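Local coordinates for protein PfEMP1 variant 1 of strain MC (PDB 5LGD) that is one piece of a longer malaria-parasite protein, a DBL-domain segment of the PfEMP1 family, which probably binds receptors on host cell surfaces, at residues B[12-17]-B[98-103]. Residues are numbered along the deposited sequence; the frame is centred on the assembly and turned at random.
Sequences WMWVHD and IIQDTY
Two helices of the all-helical DBL domain meet here, segment 12-17 of helix 7-29 crossing segment 98-103, the C-terminal end of helix 92-103, at a steep -105°, and a flat histidine-tyrosine stack marks the crossing. The rings of H16 and Y103 lie face to face, planes only 6° apart and centroids separated by 3.5 Å. H16 reaches across because its CG stands anti to the backbone N (chi1 170°), carrying the imidazole out from helix 7-29 against one face of the phenol ring. At the imidazole's edge, in its plane, I99 CG2 approaches H16 CD2 to 3.7 Å, so the ring is met on a face and at a rim by residues one helical turn apart. Both nitrogens are engaged: H16 ND1 donates to D17 OD1 at 2.9 Å, nearly in the ring plane, while NE2 hydrogen-bonds E108 of helix 106-118. With a carboxylate at each nitrogen, the imidazole is fixed in rotation and its protonated form is probably favoured. A water bridges D17 OD1 and Y103 OH, tying the phenol's outer end back to helix 7-29, where the hydroxyl oxygen also rests 3.4 Å from M13 CA. One turn back along each helix the packing turns apolar: I98 CG2 sits almost squarely over the six-membered ring of W12, 3.4 Å from its centroid, a CH-pi contact, with I98 CD1 on the same side but outside the ring's far edge, 3.7 Å from W12 CZ2 and CH2. Nearer the start of helix 92-103, L95 packs on W12 and V15; helix 106-118 lies against I99, helix 144-162 reaches V15, and the other protein's chain packs on both W12 and I98.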
loop_
_atom_site.group_PDB
_atom_site.type_symbol
_atom_site.label_atom_id
_atom_site.label_comp_id
_atom_site.label_asym_id
_atom_site.label_seq_id
_atom_site.Cartn_x
_atom_site.Cartn_y
_atom_site.Cartn_z
ATOM N N TRP B 12 -21.702 18.920 6.367
ATOM C CA TRP B 12 -22.249 19.100 5.028
ATOM C C TRP B 12 -23.666 19.587 5.022
ATOM O O TRP B 12 -23.996 20.452 4.213
ATOM C CB TRP B 12 -22.062 17.826 4.207
ATOM C CG TRP B 12 -20.607 17.632 3.943
ATOM C CD1 TRP B 12 -19.782 16.703 4.508
ATOM C CD2 TRP B 12 -19.766 18.513 3.190
ATOM N NE1 TRP B 12 -18.493 16.898 4.080
ATOM C CE2 TRP B 12 -18.459 17.992 3.249
ATOM C CE3 TRP B 12 -20.012 19.641 2.391
ATOM C CZ2 TRP B 12 -17.396 18.577 2.575
ATOM C CZ3 TRP B 12 -18.952 20.226 1.738
ATOM C CH2 TRP B 12 -17.664 19.694 1.830
ATOM N N MET B 13 -24.462 19.140 5.984
ATOM C CA MET B 13 -25.834 19.599 6.183
ATOM C C MET B 13 -25.860 21.112 6.474
ATOM O O MET B 13 -26.713 21.814 5.943
ATOM C CB MET B 13 -26.457 18.845 7.370
ATOM C CG MET B 13 -27.959 19.014 7.461
ATOM S SD MET B 13 -28.532 19.149 9.164
ATOM C CE MET B 13 -27.598 20.605 9.740
ATOM N N TRP B 14 -24.967 21.592 7.347
ATOM C CA TRP B 14 -24.887 22.995 7.752
ATOM C C TRP B 14 -24.495 23.855 6.552
ATOM O O TRP B 14 -25.148 24.873 6.291
ATOM C CB TRP B 14 -23.919 23.184 8.931
ATOM C CG TRP B 14 -23.857 24.595 9.422
ATOM C CD1 TRP B 14 -24.512 25.115 10.502
ATOM C CD2 TRP B 14 -23.091 25.674 8.858
ATOM N NE1 TRP B 14 -24.219 26.454 10.632
ATOM C CE2 TRP B 14 -23.364 26.826 9.623
ATOM C CE3 TRP B 14 -22.204 25.781 7.771
ATOM C CZ2 TRP B 14 -22.806 28.072 9.323
ATOM C CZ3 TRP B 14 -21.654 27.022 7.479
ATOM C CH2 TRP B 14 -21.945 28.142 8.260
ATOM N N VAL B 15 -23.434 23.449 5.842
ATOM C CA VAL B 15 -22.913 24.081 4.621
ATOM C C VAL B 15 -24.046 24.177 3.573
ATOM O O VAL B 15 -24.318 25.259 3.048
ATOM C CB VAL B 15 -21.651 23.331 4.097
ATOM C CG1 VAL B 15 -21.333 23.711 2.649
ATOM C CG2 VAL B 15 -20.445 23.606 4.994
ATOM N N HIS B 16 -24.720 23.053 3.298
ATOM C CA HIS B 16 -25.832 23.004 2.367
ATOM C C HIS B 16 -26.973 23.971 2.766
ATOM O O HIS B 16 -27.415 24.789 1.948
ATOM C CB HIS B 16 -26.357 21.549 2.276
ATOM C CG HIS B 16 -27.639 21.443 1.525
ATOM N ND1 HIS B 16 -28.858 21.462 2.178
ATOM C CD2 HIS B 16 -27.856 21.343 0.197
ATOM C CE1 HIS B 16 -29.766 21.365 1.231
ATOM N NE2 HIS B 16 -29.209 21.274 0.029
ATOM N N ASP B 17 -27.466 23.847 4.009
ATOM C CA ASP B 17 -28.554 24.687 4.524
ATOM C C ASP B 17 -28.175 26.184 4.585
ATOM O O ASP B 17 -29.041 27.020 4.355
ATOM C CB ASP B 17 -29.009 24.194 5.916
ATOM C CG ASP B 17 -29.564 22.778 5.954
ATOM O OD1 ASP B 17 -29.669 22.138 4.873
ATOM O OD2 ASP B 17 -29.861 22.299 7.050
ATOM N N ILE B 98 -19.630 17.626 -3.854
ATOM C CA ILE B 98 -20.007 16.952 -2.604
ATOM C C ILE B 98 -21.491 17.198 -2.310
ATOM O O ILE B 98 -22.228 16.247 -2.073
ATOM C CB ILE B 98 -19.061 17.359 -1.450
ATOM C CG1 ILE B 98 -17.655 16.740 -1.682
ATOM C CG2 ILE B 98 -19.628 17.000 -0.053
ATOM C CD1 ILE B 98 -16.562 17.319 -0.796
ATOM N N ILE B 99 -21.936 18.451 -2.439
ATOM C CA ILE B 99 -23.354 18.808 -2.235
ATOM C C ILE B 99 -24.238 18.026 -3.155
ATOM O O ILE B 99 -25.175 17.419 -2.655
ATOM C CB ILE B 99 -23.626 20.316 -2.265
ATOM C CG1 ILE B 99 -22.958 20.952 -1.012
ATOM C CG2 ILE B 99 -25.145 20.605 -2.257
ATOM C CD1 ILE B 99 -22.768 22.338 -1.107
ATOM N N GLN B 100 -23.908 17.959 -4.463
ATOM C CA GLN B 100 -24.712 17.206 -5.421
ATOM C C GLN B 100 -24.747 15.711 -5.137
ATOM O O GLN B 100 -25.804 15.114 -5.270
ATOM C CB GLN B 100 -24.330 17.470 -6.885
ATOM C CG GLN B 100 -25.480 17.037 -7.774
ATOM C CD GLN B 100 -25.350 17.384 -9.217
ATOM O OE1 GLN B 100 -24.710 18.369 -9.599
ATOM N NE2 GLN B 100 -26.025 16.604 -10.050
ATOM N N ASP B 101 -23.613 15.107 -4.789
ATOM C CA ASP B 101 -23.499 13.679 -4.456
ATOM C C ASP B 101 -24.362 13.327 -3.224
ATOM O O ASP B 101 -24.927 12.241 -3.163
ATOM C CB ASP B 101 -22.025 13.334 -4.142
ATOM C CG ASP B 101 -21.107 13.227 -5.347
ATOM O OD1 ASP B 101 -21.595 13.419 -6.494
ATOM O OD2 ASP B 101 -19.895 12.967 -5.147
ATOM N N THR B 102 -24.455 14.256 -2.261
ATOM C CA THR B 102 -25.208 14.104 -1.030
ATOM C C THR B 102 -26.705 14.367 -1.202
ATOM O O THR B 102 -27.506 13.626 -0.645
ATOM C CB THR B 102 -24.572 14.990 0.050
ATOM O OG1 THR B 102 -23.167 14.727 0.097
ATOM C CG2 THR B 102 -25.178 14.781 1.436
ATOM N N TYR B 103 -27.086 15.384 -1.973
ATOM C CA TYR B 103 -28.498 15.785 -2.107
ATOM C C TYR B 103 -29.171 15.373 -3.382
ATOM O O TYR B 103 -30.395 15.352 -3.429
ATOM C CB TYR B 103 -28.634 17.299 -1.898
ATOM C CG TYR B 103 -28.374 17.667 -0.454
ATOM C CD1 TYR B 103 -27.073 17.792 0.034
ATOM C CD2 TYR B 103 -29.426 17.811 0.448
ATOM C CE1 TYR B 103 -26.826 18.055 1.387
ATOM C CE2 TYR B 103 -29.194 18.066 1.798
ATOM C CZ TYR B 103 -27.893 18.184 2.265
ATOM O OH TYR B 103 -27.691 18.490 3.591
HETATM O O HOH W 1 -30.294 19.498 4.824
#